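Local structure of HTH-type transcriptional regulator Rv1985c/MT2039 (Mycobacterium tuberculosis, 3ISP) at residues A144-R149 / Y267-K272; G154-P159 / K272-I277. The protein binds DNA as a homodimeric LysR-type transcriptional regulator, probably activating expression of the exporter LysE and repressing its own gene. All blocks are in the same frame, centred on the assembly; numbering follows the deposited sequence.

How the contacts relate
Both contacts belong to the LysR substrate-binding domain, which has the fold of periplasmic binding proteins, and their centres lie about 9 Å apart. Their segments alternate along the chain: 144-149, 154-159, 267-272, then 272-277, with Lys272 shared. Strand 255-271 lies between strands 143-146 and 155-169 in one mixed sheet, antiparallel to both. Contact 1 is its pairing with the first. Contact 2 is where the chain leaves the pairing with the second and heads for helix 276-288. Chain that returns after more than a hundred residues thus inserts between two strands consecutive in sequence. The next loop and the start of helix 276-288 pack on linker helix 66-82 (Leu273 on Gln74, Ser275 on Leu77).

Contact 1 of 2, residues A144-R149 / Y267-K272; sequences AVTTER and YWQCWK
Tyr267 packs one ring face against the loop after strand 143-146, with Arg149 CA over the ring centre, 3.6 Å from the centroid in a CH-pi contact. Arg149 CB reaches on to Tyr267 CZ, and the chain bends at chi3 (-86°), bringing NE to donate a hydrogen bond to Tyr267 OH at 2.8 Å. The guanidinium lies beyond the hydroxyl, its plane 84° from that of the ring, with Tyr267 OH at its edge, and a water bridges Arg149 NH2 and Tyr267 OH.

Gln269 grips the same loop from the strand. Its NE2 donates to Glu148 O at 2.8 Å, from above the carbonyl plane, and also to Asn150 O, while OE1 accepts from Val152 N, so both ends of the amide are used. Glu148 N donates to Thr146 OG1 (3.0 Å), an ST turn leaving the strand.

Ala144 contributes mainly backbone. It makes a hydrogen-bonded antiparallel pair with Gln269, N to Gln269 O at 2.7 Å and O from Gln269 N at 3.1 Å; Thr146 and Tyr267 form the next such pair. Between them, Val145 CG2 meets the edge of the Trp268 indole.

On the Val145 and Trp268 face, helix 276-288 packs on Trp268, whose NE1 hydrogen-bonds Thr282 OG1, and Val145 meets Trp109 and Phe110. On the Thr146 and Gln269 face lies helix 129-137, and strand 155-169 flanks strand 255-271 across from strand 143-146.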
ATOM      1  N   ALA A 144      13.341   7.382 -19.449  1.00 49.23           N
ATOM      2  CA  ALA A 144      13.506   6.080 -18.784  1.00 48.38           C
ATOM      3  C   ALA A 144      13.463   4.881 -19.734  1.00 48.16           C
ATOM      4  O   ALA A 144      12.593   4.793 -20.600  1.00 50.28           O
ATOM      5  CB  ALA A 144      12.455   5.907 -17.688  1.00 45.99           C
ATOM      6  N   VAL A 145      14.396   3.951 -19.567  1.00 42.12           N
ATOM      7  CA  VAL A 145      14.275   2.654 -20.211  1.00 42.17           C
ATOM      8  C   VAL A 145      13.260   1.839 -19.398  1.00 45.36           C
ATOM      9  O   VAL A 145      13.452   1.616 -18.215  1.00 47.56           O
ATOM     10  CB  VAL A 145      15.632   1.933 -20.287  1.00 42.67           C
ATOM     11  CG1 VAL A 145      15.472   0.543 -20.862  1.00 43.72           C
ATOM     12  CG2 VAL A 145      16.615   2.746 -21.117  1.00 41.86           C
ATOM     13  N   THR A 146      12.169   1.422 -20.030  1.00 43.28           N
ATOM     14  CA  THR A 146      11.081   0.761 -19.326  1.00 47.29           C
ATOM     15  C   THR A 146      10.482  -0.338 -20.188  1.00 47.46           C
ATOM     16  O   THR A 146      10.647  -0.334 -21.398  1.00 46.70           O
ATOM     17  CB  THR A 146       9.956   1.759 -18.984  1.00 56.32           C
ATOM     18  OG1 THR A 146       8.830   1.060 -18.432  1.00 53.86           O
ATOM     19  CG2 THR A 146       9.508   2.500 -20.235  1.00 49.68           C
ATOM     20  N   THR A 147       9.785  -1.283 -19.568  1.00 50.22           N
ATOM     21  CA  THR A 147       9.167  -2.365 -20.327  1.00 50.65           C
ATOM     22  C   THR A 147       7.814  -1.895 -20.788  1.00 55.23           C
ATOM     23  O   THR A 147       7.055  -2.655 -21.384  1.00 61.12           O
ATOM     24  CB  THR A 147       8.990  -3.664 -19.496  1.00 56.73           C
ATOM     25  OG1 THR A 147       8.236  -3.391 -18.304  1.00 54.65           O
ATOM     26  CG2 THR A 147      10.354  -4.290 -19.135  1.00 44.51           C
ATOM     27  N   GLU A 148       7.531  -0.627 -20.506  1.00 55.72           N
ATOM     28  CA  GLU A 148       6.236  -0.022 -20.775  1.00 54.27           C
ATOM     29  C   GLU A 148       6.117   0.518 -22.180  1.00 53.52           C
ATOM     30  O   GLU A 148       6.767   1.502 -22.528  1.00 52.36           O
ATOM     31  CB  GLU A 148       5.997   1.140 -19.817  1.00 61.00           C
ATOM     32  CG  GLU A 148       4.645   1.799 -19.998  1.00 57.02           C
ATOM     33  CD  GLU A 148       3.532   0.948 -19.431  1.00 69.56           C
ATOM     34  OE1 GLU A 148       3.549   0.695 -18.197  1.00 73.84           O
ATOM     35  OE2 GLU A 148       2.651   0.527 -20.217  1.00 68.80           O
ATOM     36  N   ARG A 149       5.248  -0.097 -22.972  1.00 55.97           N
ATOM     37  CA  ARG A 149       4.958   0.399 -24.313  1.00 58.88           C
ATOM     38  C   ARG A 149       4.073   1.656 -24.322  1.00 60.86           C
ATOM     39  O   ARG A 149       4.258   2.543 -25.158  1.00 62.49           O
ATOM     40  CB  ARG A 149       4.321  -0.704 -25.161  1.00 56.85           C
ATOM     41  CG  ARG A 149       3.696  -0.208 -26.435  1.00 60.24           C
ATOM     42  CD  ARG A 149       3.060  -1.331 -27.224  1.00 65.60           C
ATOM     43  NE  ARG A 149       4.031  -1.989 -28.090  1.00 77.57           N
ATOM     44  CZ  ARG A 149       3.722  -2.597 -29.231  1.00 86.69           C
ATOM     45  NH1 ARG A 149       2.458  -2.618 -29.647  1.00 92.47           N
ATOM     46  NH2 ARG A 149       4.676  -3.170 -29.960  1.00 80.01           N
ATOM     47  N   TYR A 267      11.433  -0.162 -24.253  1.00 46.66           N
ATOM     48  CA  TYR A 267      11.105   1.135 -24.827  1.00 44.63           C
ATOM     49  C   TYR A 267      11.909   2.247 -24.160  1.00 44.77           C
ATOM     50  O   TYR A 267      12.188   2.181 -22.975  1.00 48.26           O
ATOM     51  CB  TYR A 267       9.615   1.403 -24.658  1.00 44.26           C
ATOM     52  CG  TYR A 267       8.771   0.324 -25.273  1.00 47.51           C
ATOM     53  CD1 TYR A 267       8.327   0.429 -26.586  1.00 47.12           C
ATOM     54  CD2 TYR A 267       8.440  -0.811 -24.556  1.00 48.81           C
ATOM     55  CE1 TYR A 267       7.573  -0.556 -27.164  1.00 49.16           C
ATOM     56  CE2 TYR A 267       7.676  -1.807 -25.124  1.00 53.60           C
ATOM     57  CZ  TYR A 267       7.247  -1.676 -26.435  1.00 55.84           C
ATOM     58  OH  TYR A 267       6.497  -2.675 -27.016  1.00 57.26           O
ATOM     59  N   TRP A 268      12.289   3.267 -24.914  1.00 44.19           N
ATOM     60  CA  TRP A 268      12.827   4.466 -24.298  1.00 44.27           C
ATOM     61  C   TRP A 268      11.744   5.545 -24.296  1.00 48.95           C
ATOM     62  O   TRP A 268      11.393   6.081 -25.345  1.00 48.60           O
ATOM     63  CB  TRP A 268      14.097   4.931 -25.016  1.00 44.07           C
ATOM     64  CG  TRP A 268      14.513   6.360 -24.733  1.00 49.00           C
ATOM     65  CD1 TRP A 268      14.284   7.446 -25.526  1.00 56.42           C
ATOM     66  CD2 TRP A 268      15.230   6.854 -23.588  1.00 49.62           C
ATOM     67  NE1 TRP A 268      14.803   8.579 -24.948  1.00 55.40           N
ATOM     68  CE2 TRP A 268      15.395   8.238 -23.762  1.00 48.70           C
ATOM     69  CE3 TRP A 268      15.754   6.258 -22.441  1.00 48.58           C
ATOM     70  CZ2 TRP A 268      16.056   9.031 -22.830  1.00 50.57           C
ATOM     71  CZ3 TRP A 268      16.412   7.049 -21.522  1.00 46.21           C
ATOM     72  CH2 TRP A 268      16.553   8.415 -21.716  1.00 48.54           C
ATOM     73  N   GLN A 269      11.193   5.826 -23.117  1.00 47.91           N
ATOM     74  CA  GLN A 269      10.230   6.910 -22.935  1.00 51.07           C
ATOM     75  C   GLN A 269      10.908   8.175 -22.401  1.00 56.71           C
ATOM     76  O   GLN A 269      11.640   8.116 -21.410  1.00 55.79           O
ATOM     77  CB  GLN A 269       9.100   6.484 -21.995  1.00 42.50           C
ATOM     78  CG  GLN A 269       8.250   5.390 -22.578  1.00 47.94           C
ATOM     79  CD  GLN A 269       6.834   5.351 -22.035  1.00 54.16           C
ATOM     80  OE1 GLN A 269       6.197   6.384 -21.838  1.00 58.50           O
ATOM     81  NE2 GLN A 269       6.321   4.148 -21.833  1.00 53.78           N
ATOM     82  N   CYS A 270      10.664   9.313 -23.054  1.00 54.56           N
ATOM     83  CA  CYS A 270      11.214  10.590 -22.599  1.00 55.26           C
ATOM     84  C   CYS A 270      10.249  11.760 -22.807  1.00 59.38           C
ATOM     85  O   CYS A 270       9.281  11.656 -23.567  1.00 56.20           O
ATOM     86  CB  CYS A 270      12.544  10.883 -23.289  1.00 55.04           C
ATOM     87  SG  CYS A 270      12.437  11.138 -25.072  1.00 56.20           S
ATOM     88  N   TRP A 271      10.525  12.872 -22.126  1.00 60.42           N
ATOM     89  CA  TRP A 271       9.704  14.078 -22.229  1.00 57.88           C
ATOM     90  C   TRP A 271       9.381  14.443 -23.664  1.00 60.24           C
ATOM     91  O   TRP A 271      10.280  14.718 -24.456  1.00 61.73           O
ATOM     92  CB  TRP A 271      10.396  15.277 -21.586  1.00 54.48           C
ATOM     93  CG  TRP A 271      10.399  15.248 -20.097  1.00 60.98           C
ATOM     94  CD1 TRP A 271       9.607  14.488 -19.289  1.00 59.91           C
ATOM     95  CD2 TRP A 271      11.220  16.036 -19.233  1.00 55.45           C
ATOM     96  NE1 TRP A 271       9.900  14.743 -17.973  1.00 61.26           N
ATOM     97  CE2 TRP A 271      10.887  15.692 -17.912  1.00 57.42           C
ATOM     98  CE3 TRP A 271      12.211  16.994 -19.449  1.00 58.73           C
ATOM     99  CZ2 TRP A 271      11.512  16.273 -16.807  1.00 58.58           C
ATOM    100  CZ3 TRP A 271      12.837  17.568 -18.348  1.00 60.35           C
ATOM    101  CH2 TRP A 271      12.485  17.203 -17.047  1.00 56.36           C
ATOM    102  N   LYS A 272       8.092  14.448 -23.987  1.00 60.62           N
ATOM    103  CA  LYS A 272       7.627  14.956 -25.269  1.00 66.11           C
ATOM    104  C   LYS A 272       7.740  16.480 -25.304  1.00 64.61           C
ATOM    105  O   LYS A 272       6.922  17.191 -24.722  1.00 68.03           O
ATOM    106  CB  LYS A 272       6.182  14.527 -25.519  1.00 68.95           C
ATOM    107  CG  LYS A 272       5.617  14.964 -26.861  1.00 74.75           C
ATOM    108  CD  LYS A 272       4.292  14.255 -27.154  1.00 77.78           C
ATOM    109  CE  LYS A 272       3.298  14.438 -26.013  1.00 75.22           C
ATOM    110  NZ  LYS A 272       2.265  13.367 -25.998  1.00 79.04           N
TER
HETATM  111  O   HOH W   1       7.730  -2.974 -29.890  1.00 71.43           O

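Contact 2 of 2, residues G154-P159 / K272-I277; sequences GCRVHP and KLDSPI
Lys272 N donates to Gly154 O at 2.9 Å, and the directions of 154-156 and 272-274 lie 81° apart. This is the end of an antiparallel pairing in the mixed sheet of the LysR regulatory domain, of periplasmic binding protein fold: strand 155-169 is just beginning as strand 255-271 gives way to the loop before helix 276-288. Gly154 carries the turn into the strand with positive phi (76°).

Arg156 and Lys272 cross at about a right angle, CG against CG at 3.6 Å. Lys272 CG also lies over one face of the Arg156 guanidinium, offset toward its rim. Arg156 is extended from CG to NE, and its guanidinium meets the loop at Leu273, where NH1 donates to Leu273 O at 3.2 Å with that oxygen in the guanidinium plane; NH2 adds a weak bond to the same oxygen. Asp274 OD1 is 4.2 Å from Arg156 NH2, too far for a salt bridge, and Asp274 OD2 makes a long, weak ion pair with Arg70 of the second subunit.

Ser275 OG hydrogen-bonds Glu81 OE1 and weakly caps Ile278 N at the start of helix 276-288. A water accepts from Cys155 N at 2.8 Å and, weakly, from Lys272 NZ.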
ATOM      1  N   GLY A 154       2.960  13.183 -20.787  1.00 65.08           N
ATOM      2  CA  GLY A 154       4.023  14.111 -21.130  1.00 66.02           C
ATOM      3  C   GLY A 154       5.249  13.452 -21.736  1.00 65.17           C
ATOM      4  O   GLY A 154       6.348  14.005 -21.671  1.00 59.67           O
ATOM      5  N   CYS A 155       5.063  12.281 -22.341  1.00 66.13           N
ATOM      6  CA  CYS A 155       6.190  11.475 -22.794  1.00 57.98           C
ATOM      7  C   CYS A 155       6.033  10.857 -24.186  1.00 55.28           C
ATOM      8  O   CYS A 155       4.999  10.284 -24.510  1.00 55.17           O
ATOM      9  CB  CYS A 155       6.445  10.368 -21.779  1.00 58.11           C
ATOM     10  SG  CYS A 155       7.545  10.806 -20.443  1.00 67.98           S
ATOM     11  N   ARG A 156       7.077  10.972 -25.001  1.00 58.11           N
ATOM     12  CA  ARG A 156       7.178  10.209 -26.248  1.00 58.62           C
ATOM     13  C   ARG A 156       7.755   8.806 -25.997  1.00 56.23           C
ATOM     14  O   ARG A 156       8.596   8.611 -25.113  1.00 51.39           O
ATOM     15  CB  ARG A 156       8.075  10.927 -27.256  1.00 57.80           C
ATOM     16  CG  ARG A 156       7.408  12.027 -28.016  1.00 68.38           C
ATOM     17  CD  ARG A 156       8.254  12.463 -29.204  1.00 79.22           C
ATOM     18  NE  ARG A 156       8.040  13.873 -29.519  1.00 83.99           N
ATOM     19  CZ  ARG A 156       8.820  14.856 -29.078  1.00 81.20           C
ATOM     20  NH1 ARG A 156       9.877  14.583 -28.312  1.00 68.64           N
ATOM     21  NH2 ARG A 156       8.544  16.111 -29.409  1.00 77.34           N
ATOM     22  N   VAL A 157       7.313   7.845 -26.802  1.00 53.53           N
ATOM     23  CA  VAL A 157       7.753   6.461 -26.690  1.00 51.52           C
ATOM     24  C   VAL A 157       8.607   6.044 -27.882  1.00 53.59           C
ATOM     25  O   VAL A 157       8.181   6.188 -29.031  1.00 50.37           O
ATOM     26  CB  VAL A 157       6.549   5.524 -26.651  1.00 54.11           C
ATOM     27  CG1 VAL A 157       6.995   4.091 -26.798  1.00 51.32           C
ATOM     28  CG2 VAL A 157       5.751   5.732 -25.376  1.00 53.20           C
ATOM     29  N   HIS A 158       9.803   5.527 -27.598  1.00 51.05           N
ATOM     30  CA  HIS A 158      10.702   4.974 -28.617  1.00 53.74           C
ATOM     31  C   HIS A 158      11.006   3.490 -28.393  1.00 55.23           C
ATOM     32  O   HIS A 158      11.504   3.100 -27.334  1.00 49.85           O
ATOM     33  CB  HIS A 158      12.035   5.707 -28.611  1.00 54.44           C
ATOM     34  CG  HIS A 158      11.932   7.164 -28.917  1.00 58.70           C
ATOM     35  ND1 HIS A 158      11.829   8.124 -27.935  1.00 56.56           N
ATOM     36  CD2 HIS A 158      11.944   7.830 -30.095  1.00 55.42           C
ATOM     37  CE1 HIS A 158      11.776   9.318 -28.494  1.00 57.39           C
ATOM     38  NE2 HIS A 158      11.849   9.167 -29.803  1.00 55.87           N
ATOM     39  N   PRO A 159      10.738   2.652 -29.399  1.00 57.37           N
ATOM     40  CA  PRO A 159      11.088   1.242 -29.221  1.00 46.70           C
ATOM     41  C   PRO A 159      12.583   1.103 -29.307  1.00 50.16           C
ATOM     42  O   PRO A 159      13.228   1.835 -30.057  1.00 53.50           O
ATOM     43  CB  PRO A 159      10.423   0.563 -30.413  1.00 50.93           C
ATOM     44  CG  PRO A 159       9.398   1.555 -30.900  1.00 56.00           C
ATOM     45  CD  PRO A 159      10.007   2.885 -30.651  1.00 50.96           C
ATOM     46  N   LYS A 272       8.092  14.448 -23.987  1.00 60.62           N
ATOM     47  CA  LYS A 272       7.627  14.956 -25.269  1.00 66.11           C
ATOM     48  C   LYS A 272       7.740  16.480 -25.304  1.00 64.61           C
ATOM     49  O   LYS A 272       6.922  17.191 -24.722  1.00 68.03           O
ATOM     50  CB  LYS A 272       6.182  14.527 -25.519  1.00 68.95           C
ATOM     51  CG  LYS A 272       5.617  14.964 -26.861  1.00 74.75           C
ATOM     52  CD  LYS A 272       4.292  14.255 -27.154  1.00 77.78           C
ATOM     53  CE  LYS A 272       3.298  14.438 -26.013  1.00 75.22           C
ATOM     54  NZ  LYS A 272       2.265  13.367 -25.998  1.00 79.04           N
ATOM     55  N   LEU A 273       8.772  16.961 -25.981  1.00 57.93           N
ATOM     56  CA  LEU A 273       9.025  18.377 -26.132  1.00 59.66           C
ATOM     57  C   LEU A 273      10.246  18.517 -27.007  1.00 60.58           C
ATOM     58  O   LEU A 273      10.849  17.521 -27.376  1.00 62.88           O
ATOM     59  CB  LEU A 273       9.250  19.049 -24.780  1.00 57.83           C
ATOM     60  CG  LEU A 273      10.259  18.430 -23.811  1.00 61.11           C
ATOM     61  CD1 LEU A 273      11.683  18.595 -24.313  1.00 58.54           C
ATOM     62  CD2 LEU A 273      10.108  19.058 -22.432  1.00 62.12           C
ATOM     63  N   ASP A 274      10.606  19.749 -27.350  1.00 68.16           N
ATOM     64  CA  ASP A 274      11.838  19.996 -28.094  1.00 70.65           C
ATOM     65  C   ASP A 274      13.010  20.255 -27.154  1.00 71.62           C
ATOM     66  O   ASP A 274      12.913  21.035 -26.204  1.00 74.11           O
ATOM     67  CB  ASP A 274      11.667  21.181 -29.037  1.00 75.18           C
ATOM     68  CG  ASP A 274      10.819  20.842 -30.237  1.00 87.44           C
ATOM     69  OD1 ASP A 274      10.655  19.628 -30.517  1.00 82.10           O
ATOM     70  OD2 ASP A 274      10.319  21.789 -30.894  1.00 92.77           O
ATOM     71  N   SER A 275      14.129  19.602 -27.414  1.00 66.46           N
ATOM     72  CA  SER A 275      15.292  19.812 -26.576  1.00 65.52           C
ATOM     73  C   SER A 275      16.510  19.196 -27.226  1.00 64.87           C
ATOM     74  O   SER A 275      16.571  17.994 -27.438  1.00 61.80           O
ATOM     75  CB  SER A 275      15.073  19.203 -25.196  1.00 60.74           C
ATOM     76  OG  SER A 275      16.136  19.533 -24.327  1.00 60.40           O
ATOM     77  N   PRO A 276      17.477  20.033 -27.582  1.00 66.05           N
ATOM     78  CA  PRO A 276      18.725  19.469 -28.085  1.00 61.43           C
ATOM     79  C   PRO A 276      19.320  18.454 -27.101  1.00 62.52           C
ATOM     80  O   PRO A 276      19.855  17.438 -27.543  1.00 65.08           O
ATOM     81  CB  PRO A 276      19.615  20.701 -28.244  1.00 65.81           C
ATOM     82  CG  PRO A 276      18.639  21.796 -28.550  1.00 65.26           C
ATOM     83  CD  PRO A 276      17.422  21.497 -27.719  1.00 59.91           C
ATOM     84  N   ILE A 277      19.211  18.689 -25.796  1.00 64.36           N
ATOM     85  CA  ILE A 277      19.750  17.717 -24.842  1.00 64.93           C
ATOM     86  C   ILE A 277      18.966  16.407 -24.874  1.00 58.04           C
ATOM     87  O   ILE A 277      19.561  15.337 -24.923  1.00 61.79           O
ATOM     88  CB  ILE A 277      19.832  18.244 -23.395  1.00 60.40           C
ATOM     89  CG1 ILE A 277      20.606  19.554 -23.335  1.00 66.69           C
ATOM     90  CG2 ILE A 277      20.571  17.257 -22.525  1.00 62.96           C
ATOM     91  CD1 ILE A 277      20.502  20.254 -21.989  1.00 76.08           C
TER
HETATM   92  O   HOH W   2       2.384  11.744 -22.967  1.00 70.71           O